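Local coordinates for nucleoid-associated protein HP_0035 (Helicobacter pylori, PDB 3F42) that probably binds DNA as a homodimer and alters its conformation, and may help in nucleoid organization, gene regulation and DNA protection, at residues Lys17-Ser20 with Gln21-Lys25; Glu61-Glu64 with Ala65-Ile68; Leu70-Ala73 with Leu74-Tyr78. All coordinates share one frame; numbering follows the deposited sequence.

Contact 1. Residues Lys17-Ser20 with Gln21-Lys25; sequences KEFS and QLEEK
K17 and Q21 open a run of neighbours one helical turn apart, following the i to i+4 rhythm of the backbone. The Q21 N-H is given to K17 O at 3.0 Å. The two side chains cross at an angle, and the bend at the last torsion of K17 carries its ammonium over one face of the Q21 amide, with K17 NZ 3.6 Å from Q21 NE2. One step on, E18 O accepts from L22 N at 2.9 Å, while the two side chains run alongside each other, E18 OE2 lying 4.2 Å from L22 CD1. F19 carries the tightest side-chain contact: its CE2 lies 3.4 Å from CG of E23. The two side chains lie side by side and point the same way, ring and carboxylate planes 68° apart. E23 bends at its second torsion, and its carboxylate is held by R85 through a salt bridge and by N26. S20 O closes the turn by accepting from E24 N at 3.1 Å, and its hydroxyl OG bonds back to K16 O. E18 and L22 rest on M92 of helix 63-93, F19 stacks on F5 of the second subunit, and K17 and E18 pack against the third.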
loop_
_atom_site.group_PDB
_atom_site.type_symbol
_atom_site.label_atom_id
_atom_site.label_comp_id
_atom_site.label_asym_id
_atom_site.label_seq_id
_atom_site.Cartn_x
_atom_site.Cartn_y
_atom_site.Cartn_z
ATOM N N LYS A 17 2.964 -4.755 4.109
ATOM C CA LYS A 17 3.710 -5.725 4.906
ATOM C C LYS A 17 2.920 -7.036 5.066
ATOM O O LYS A 17 3.459 -8.140 4.823
ATOM C CB LYS A 17 4.079 -5.136 6.271
ATOM C CG LYS A 17 4.735 -6.162 7.203
ATOM C CD LYS A 17 5.291 -5.455 8.440
ATOM C CE LYS A 17 6.129 -6.371 9.317
ATOM N NZ LYS A 17 5.303 -7.430 9.957
ATOM N N GLU A 18 1.648 -6.908 5.450
ATOM C CA GLU A 18 0.741 -8.045 5.588
ATOM C C GLU A 18 0.616 -8.782 4.255
ATOM O O GLU A 18 0.648 -10.044 4.219
ATOM C CB GLU A 18 -0.652 -7.569 6.007
ATOM C CG GLU A 18 -1.534 -8.723 6.484
ATOM C CD GLU A 18 -2.988 -8.330 6.729
ATOM O OE1 GLU A 18 -3.349 -7.126 6.693
ATOM O OE2 GLU A 18 -3.792 -9.261 6.942
ATOM N N PHE A 19 0.444 -8.027 3.175
ATOM C CA PHE A 19 0.287 -8.625 1.857
ATOM C C PHE A 19 1.517 -9.513 1.532
ATOM O O PHE A 19 1.375 -10.660 1.057
ATOM C CB PHE A 19 0.112 -7.536 0.794
ATOM C CG PHE A 19 -0.188 -8.067 -0.559
ATOM C CD1 PHE A 19 -1.505 -8.232 -0.965
ATOM C CD2 PHE A 19 0.829 -8.489 -1.401
ATOM C CE1 PHE A 19 -1.807 -8.763 -2.206
ATOM C CE2 PHE A 19 0.543 -9.044 -2.657
ATOM C CZ PHE A 19 -0.767 -9.188 -3.068
ATOM N N SER A 20 2.715 -8.980 1.734
ATOM C CA SER A 20 3.940 -9.753 1.462
ATOM C C SER A 20 4.087 -10.984 2.321
ATOM O O SER A 20 4.558 -12.037 1.857
ATOM C CB SER A 20 5.177 -8.858 1.623
ATOM O OG SER A 20 5.059 -7.844 0.641
ATOM N N GLN A 21 3.689 -10.872 3.573
ATOM C CA GLN A 21 3.717 -12.019 4.480
ATOM C C GLN A 21 2.771 -13.131 4.033
ATOM O O GLN A 21 3.133 -14.334 4.055
ATOM C CB GLN A 21 3.378 -11.569 5.890
ATOM C CG GLN A 21 4.523 -10.773 6.509
ATOM C CD GLN A 21 4.348 -10.560 7.987
ATOM O OE1 GLN A 21 3.279 -10.176 8.448
ATOM N NE2 GLN A 21 5.410 -10.799 8.743
ATOM N N LEU A 22 1.580 -12.732 3.610
ATOM C CA LEU A 22 0.622 -13.663 3.046
ATOM C C LEU A 22 1.074 -14.291 1.751
ATOM O O LEU A 22 0.815 -15.494 1.539
ATOM C CB LEU A 22 -0.760 -13.033 2.880
ATOM C CG LEU A 22 -1.482 -12.693 4.194
ATOM C CD1 LEU A 22 -2.718 -11.854 3.881
ATOM C CD2 LEU A 22 -1.867 -13.955 4.960
ATOM N N GLU A 23 1.707 -13.511 0.873
ATOM C CA GLU A 23 2.166 -14.067 -0.394
ATOM C C GLU A 23 3.250 -15.123 -0.160
ATOM O O GLU A 23 3.301 -16.143 -0.872
ATOM C CB GLU A 23 2.695 -13.016 -1.380
ATOM C CG GLU A 23 1.682 -12.266 -2.223
ATOM C CD GLU A 23 0.828 -13.168 -3.163
ATOM O OE1 GLU A 23 0.261 -14.184 -2.679
ATOM O OE2 GLU A 23 0.699 -12.816 -4.352
ATOM N N GLU A 24 4.135 -14.879 0.804
ATOM C CA GLU A 24 5.150 -15.898 1.135
ATOM C C GLU A 24 4.502 -17.205 1.623
ATOM O O GLU A 24 4.901 -18.307 1.194
ATOM C CB GLU A 24 6.231 -15.367 2.105
ATOM C CG GLU A 24 5.784 -15.081 3.527
ATOM C CD GLU A 24 6.946 -14.883 4.499
ATOM O OE1 GLU A 24 7.265 -13.715 4.827
ATOM O OE2 GLU A 24 7.535 -15.895 4.938
ATOM N N LYS A 25 3.492 -17.097 2.485
ATOM C CA LYS A 25 2.738 -18.252 2.949
ATOM C C LYS A 25 2.042 -18.936 1.764
ATOM O O LYS A 25 2.060 -20.150 1.655
ATOM C CB LYS A 25 1.714 -17.820 3.989
ATOM C CG LYS A 25 0.949 -18.934 4.621
ATOM C CD LYS A 25 0.336 -18.428 5.902
ATOM C CE LYS A 25 0.021 -19.546 6.883
ATOM N NZ LYS A 25 -0.492 -18.874 8.140
#

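Contact 2. Residues Glu61-Glu64 with Ala65-Ile68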
loop_
_atom_site.group_PDB
_atom_site.type_symbol
_atom_site.label_atom_id
_atom_site.label_comp_id
_atom_site.label_asym_id
_atom_site.label_seq_id
_atom_site.Cartn_x
_atom_site.Cartn_y
_atom_site.Cartn_z
ATOM N N GLU A 61 -0.795 -43.311 -25.038
ATOM C CA GLU A 61 -1.496 -44.049 -26.109
ATOM C C GLU A 61 -2.786 -43.393 -26.611
ATOM O O GLU A 61 -3.404 -43.886 -27.578
ATOM C CB GLU A 61 -1.844 -45.456 -25.612
ATOM C CG GLU A 61 -0.650 -46.262 -25.134
ATOM C CD GLU A 61 0.455 -46.371 -26.164
ATOM O OE1 GLU A 61 0.164 -46.668 -27.339
ATOM O OE2 GLU A 61 1.628 -46.156 -25.790
ATOM N N ASP A 62 -3.232 -42.332 -25.936
ATOM C CA ASP A 62 -4.482 -41.674 -26.287
ATOM C C ASP A 62 -4.356 -40.187 -25.981
ATOM O O ASP A 62 -4.818 -39.710 -24.938
ATOM C CB ASP A 62 -5.633 -42.310 -25.491
ATOM C CG ASP A 62 -7.000 -41.814 -25.898
ATOM O OD1 ASP A 62 -7.180 -40.816 -26.659
ATOM O OD2 ASP A 62 -7.963 -42.446 -25.420
ATOM N N LYS A 63 -3.744 -39.461 -26.906
ATOM C CA LYS A 63 -3.492 -38.065 -26.686
ATOM C C LYS A 63 -4.791 -37.273 -26.525
ATOM O O LYS A 63 -4.838 -36.331 -25.726
ATOM C CB LYS A 63 -2.621 -37.471 -27.797
ATOM C CG LYS A 63 -2.071 -36.089 -27.463
ATOM C CD LYS A 63 -1.331 -35.477 -28.683
ATOM C CE LYS A 63 -2.316 -35.024 -29.763
ATOM N NZ LYS A 63 -1.548 -34.589 -30.972
ATOM N N GLU A 64 -5.855 -37.674 -27.231
ATOM C CA GLU A 64 -7.132 -36.967 -27.093
ATOM C C GLU A 64 -7.606 -36.971 -25.644
ATOM O O GLU A 64 -7.965 -35.907 -25.070
ATOM C CB GLU A 64 -8.225 -37.606 -27.967
ATOM C CG GLU A 64 -9.544 -36.826 -27.837
ATOM C CD GLU A 64 -10.633 -37.287 -28.773
ATOM O OE1 GLU A 64 -10.580 -38.445 -29.238
ATOM O OE2 GLU A 64 -11.552 -36.462 -29.017
ATOM N N ALA A 65 -7.573 -38.156 -25.033
ATOM C CA ALA A 65 -7.997 -38.301 -23.628
ATOM C C ALA A 65 -7.015 -37.543 -22.740
ATOM O O ALA A 65 -7.402 -36.871 -21.776
ATOM C CB ALA A 65 -8.016 -39.770 -23.209
HETATM N N MSE A 66 -5.744 -37.698 -23.040
HETATM C CA MSE A 66 -4.710 -37.014 -22.231
HETATM C C MSE A 66 -4.936 -35.512 -22.151
HETATM O O MSE A 66 -4.883 -34.911 -21.075
HETATM C CB MSE A 66 -3.321 -37.274 -22.793
HETATM C CG MSE A 66 -2.300 -36.786 -21.815
HETATM SE SE MSE A 66 -0.564 -36.750 -22.721
HETATM C CE MSE A 66 -0.880 -35.497 -24.151
ATOM N N GLN A 67 -5.200 -34.909 -23.298
ATOM C CA GLN A 67 -5.469 -33.458 -23.350
ATOM C C GLN A 67 -6.702 -33.037 -22.564
ATOM O O GLN A 67 -6.696 -32.009 -21.872
ATOM C CB GLN A 67 -5.554 -33.015 -24.797
ATOM C CG GLN A 67 -4.163 -33.082 -25.466
ATOM C CD GLN A 67 -4.145 -32.706 -26.942
ATOM O OE1 GLN A 67 -3.088 -32.436 -27.489
ATOM N NE2 GLN A 67 -5.306 -32.713 -27.596
ATOM N N ILE A 68 -7.768 -33.822 -22.678
ATOM C CA ILE A 68 -9.006 -33.556 -21.961
ATOM C C ILE A 68 -8.769 -33.624 -20.458
ATOM O O ILE A 68 -9.182 -32.711 -19.713
ATOM C CB ILE A 68 -10.140 -34.518 -22.394
ATOM C CG1 ILE A 68 -10.520 -34.220 -23.860
ATOM C CG2 ILE A 68 -11.356 -34.412 -21.400
ATOM C CD1 ILE A 68 -11.535 -35.180 -24.464
HETATM O O HOH W 1 -3.044 -31.692 -30.102
HETATM O O HOH W 2 -8.257 -33.795 -26.763
#
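Where D62 meets A65 and M66 the chain passes from turn into helix: D62 O accepts the N-H of M66 at 2.9 Å in the carbonyl plane, the first of a series that K63 O continues to Q67 N at 2.8 Å and E64 O to I68 N. The D62 side chain adds a further bond. Its CG stands anti to the backbone N (chi1 -173°), which brings D62 OD1 to 3.1 Å from A65 N. That N-H meets the oxygen steeply from above the carboxylate plane, 68° out of it. The methyl CB of A65 also sits against the carboxylate, 3.5 Å from OD2 of D62. K63 crosses M66 and Q67 obliquely: its CG touches CE of M66, a selenomethionine, at 3.6 Å, and K63 CE lies 3.5 Å from OE1 of Q67. The polar ends of K63 and Q67 are turned to the fourth subunit, where K63 NZ forms a salt bridge with D57 and Q67 OE1 accepts from the backbone of I55. A water also spans E64 O and Q67 NE2, giving that carbonyl a second partner beside I68 N. The whole is a helix N-cap: an aspartate just before helix 63-93 accepts an N-H of the first turn, which has no earlier helical carbonyl to bind, and its negative charge probably suits the positive end of the helix dipole.

Contact 3. Residues Leu70-Ala73 with Leu74-Tyr78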
loop_
_atom_site.group_PDB
_atom_site.type_symbol
_atom_site.label_atom_id
_atom_site.label_comp_id
_atom_site.label_asym_id
_atom_site.label_seq_id
_atom_site.Cartn_x
_atom_site.Cartn_y
_atom_site.Cartn_z
ATOM N N LEU A 70 -5.845 -33.414 -18.869
ATOM C CA LEU A 70 -4.978 -32.283 -18.487
ATOM C C LEU A 70 -5.787 -31.017 -18.307
ATOM O O LEU A 70 -5.672 -30.331 -17.277
ATOM C CB LEU A 70 -3.878 -32.039 -19.516
ATOM C CG LEU A 70 -2.715 -33.026 -19.378
ATOM C CD1 LEU A 70 -1.905 -33.040 -20.689
ATOM C CD2 LEU A 70 -1.790 -32.648 -18.172
HETATM N N MSE A 71 -6.601 -30.680 -19.289
HETATM C CA MSE A 71 -7.396 -29.453 -19.174
HETATM C C MSE A 71 -8.363 -29.458 -17.976
HETATM O O MSE A 71 -8.511 -28.419 -17.316
HETATM C CB MSE A 71 -8.179 -29.223 -20.454
HETATM C CG MSE A 71 -7.271 -28.765 -21.557
HETATM SE SE MSE A 71 -8.296 -28.235 -23.125
HETATM C CE MSE A 71 -9.210 -26.729 -22.378
ATOM N N SER A 72 -8.987 -30.616 -17.698
ATOM C CA SER A 72 -9.875 -30.755 -16.567
ATOM C C SER A 72 -9.122 -30.492 -15.238
ATOM O O SER A 72 -9.556 -29.665 -14.430
ATOM C CB SER A 72 -10.444 -32.195 -16.534
ATOM O OG SER A 72 -11.304 -32.321 -15.435
ATOM N N ALA A 73 -7.993 -31.175 -15.059
ATOM C CA ALA A 73 -7.232 -31.053 -13.786
ATOM C C ALA A 73 -6.671 -29.651 -13.647
ATOM O O ALA A 73 -6.715 -29.059 -12.546
ATOM C CB ALA A 73 -6.104 -32.068 -13.710
ATOM N N LEU A 74 -6.155 -29.117 -14.758
ATOM C CA LEU A 74 -5.542 -27.773 -14.712
ATOM C C LEU A 74 -6.593 -26.732 -14.387
ATOM O O LEU A 74 -6.382 -25.871 -13.504
ATOM C CB LEU A 74 -4.844 -27.462 -16.019
ATOM C CG LEU A 74 -3.542 -28.257 -16.190
ATOM C CD1 LEU A 74 -3.130 -28.193 -17.664
ATOM C CD2 LEU A 74 -2.387 -27.718 -15.278
ATOM N N ASN A 75 -7.731 -26.786 -15.080
ATOM C CA ASN A 75 -8.778 -25.814 -14.777
ATOM C C ASN A 75 -9.313 -25.923 -13.332
ATOM O O ASN A 75 -9.597 -24.895 -12.697
ATOM C CB ASN A 75 -9.908 -25.900 -15.818
ATOM C CG ASN A 75 -9.648 -25.028 -17.015
ATOM O OD1 ASN A 75 -9.324 -23.841 -16.885
ATOM N ND2 ASN A 75 -9.813 -25.586 -18.187
ATOM N N ASP A 76 -9.441 -27.158 -12.818
ATOM C CA ASP A 76 -9.889 -27.366 -11.441
ATOM C C ASP A 76 -8.892 -26.678 -10.497
ATOM O O ASP A 76 -9.275 -25.969 -9.575
ATOM C CB ASP A 76 -9.972 -28.859 -11.117
ATOM C CG ASP A 76 -11.240 -29.518 -11.654
ATOM O OD1 ASP A 76 -12.120 -28.835 -12.227
ATOM O OD2 ASP A 76 -11.353 -30.740 -11.494
ATOM N N GLY A 77 -7.604 -26.886 -10.757
ATOM C CA GLY A 77 -6.539 -26.270 -9.950
ATOM C C GLY A 77 -6.494 -24.751 -10.023
ATOM O O GLY A 77 -6.409 -24.093 -8.970
ATOM N N TYR A 78 -6.540 -24.196 -11.236
ATOM C CA TYR A 78 -6.593 -22.734 -11.425
ATOM C C TYR A 78 -7.817 -22.148 -10.721
ATOM O O TYR A 78 -7.703 -21.102 -10.064
ATOM C CB TYR A 78 -6.612 -22.311 -12.921
ATOM C CG TYR A 78 -5.256 -22.420 -13.610
ATOM C CD1 TYR A 78 -4.156 -21.676 -13.161
ATOM C CD2 TYR A 78 -5.074 -23.281 -14.718
ATOM C CE1 TYR A 78 -2.886 -21.803 -13.775
ATOM C CE2 TYR A 78 -3.840 -23.402 -15.350
ATOM C CZ TYR A 78 -2.759 -22.669 -14.888
ATOM O OH TYR A 78 -1.530 -22.789 -15.451
#
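M71 O is gripped twice by N75. N75 N reaches M71 O at 2.9 Å in the normal helical way, and ND2 of N75 comes to 3.2 Å from the same oxygen, a weak bond whose N-H...O angle is only 120°. The side chain gets there by turning back along the helix: with chi1 at -88° the amide is swung over the carbonyl of the preceding turn, and N75 CB too comes within 3.2 Å of M71 O. The other end of the amide has a stronger partner, for N75 OD1 accepts the backbone N-H of L50 in the fourth subunit. That firm bond probably fixes the amide, with the bond to M71 O a weak addition.

L70 and L74 show the apolar version of the same spacing. L74 N binds L70 O at 2.8 Å. The L74 side chain also lies over that oxygen, its CD1 being 3.3 Å from L70 O and 4.3 Å from CB of L70. A73 O accepts from the N-H of G77, while S72 O takes that of D76 N at 3.0 Å.

This part of helix 63-93 packs on the three-stranded sheet of its own chain: L70 and A73 pack on V40, L74 on V42, F44 and L50, and the ring of Y78 meets F44. S72 and D76 lean on strand 30-35. The fourth subunit covers another side, with M71, a selenomethionine, packed on its V51, L74 on its own counterpart and Y78 on the F44 and Y78 rings of that chain, so L70, L74 and Y78 are buried between sheet and partner, while D76 stays exposed.

In the fold
The three contacts come in series along the chain. Contact 1 lies on helix 5-27, ahead of the antiparallel sheet formed by strands 30-35, 40-45 and 50-55; contacts 2 and 3 follow that sheet on helix 63-93. Centres are about 39 Å apart for contacts 1 and 2 and about 26 Å for contacts 1 and 3, whereas contacts 2 and 3, about 14 Å apart, lie close together on the opposite side of the chain's centre from contact 1. The same i to i+4 spacing thus serves different surroundings: contact 1 faces the second and third subunits, while contacts 2 and 3 both meet the fourth, a pairing that may correspond to the family's homodimer.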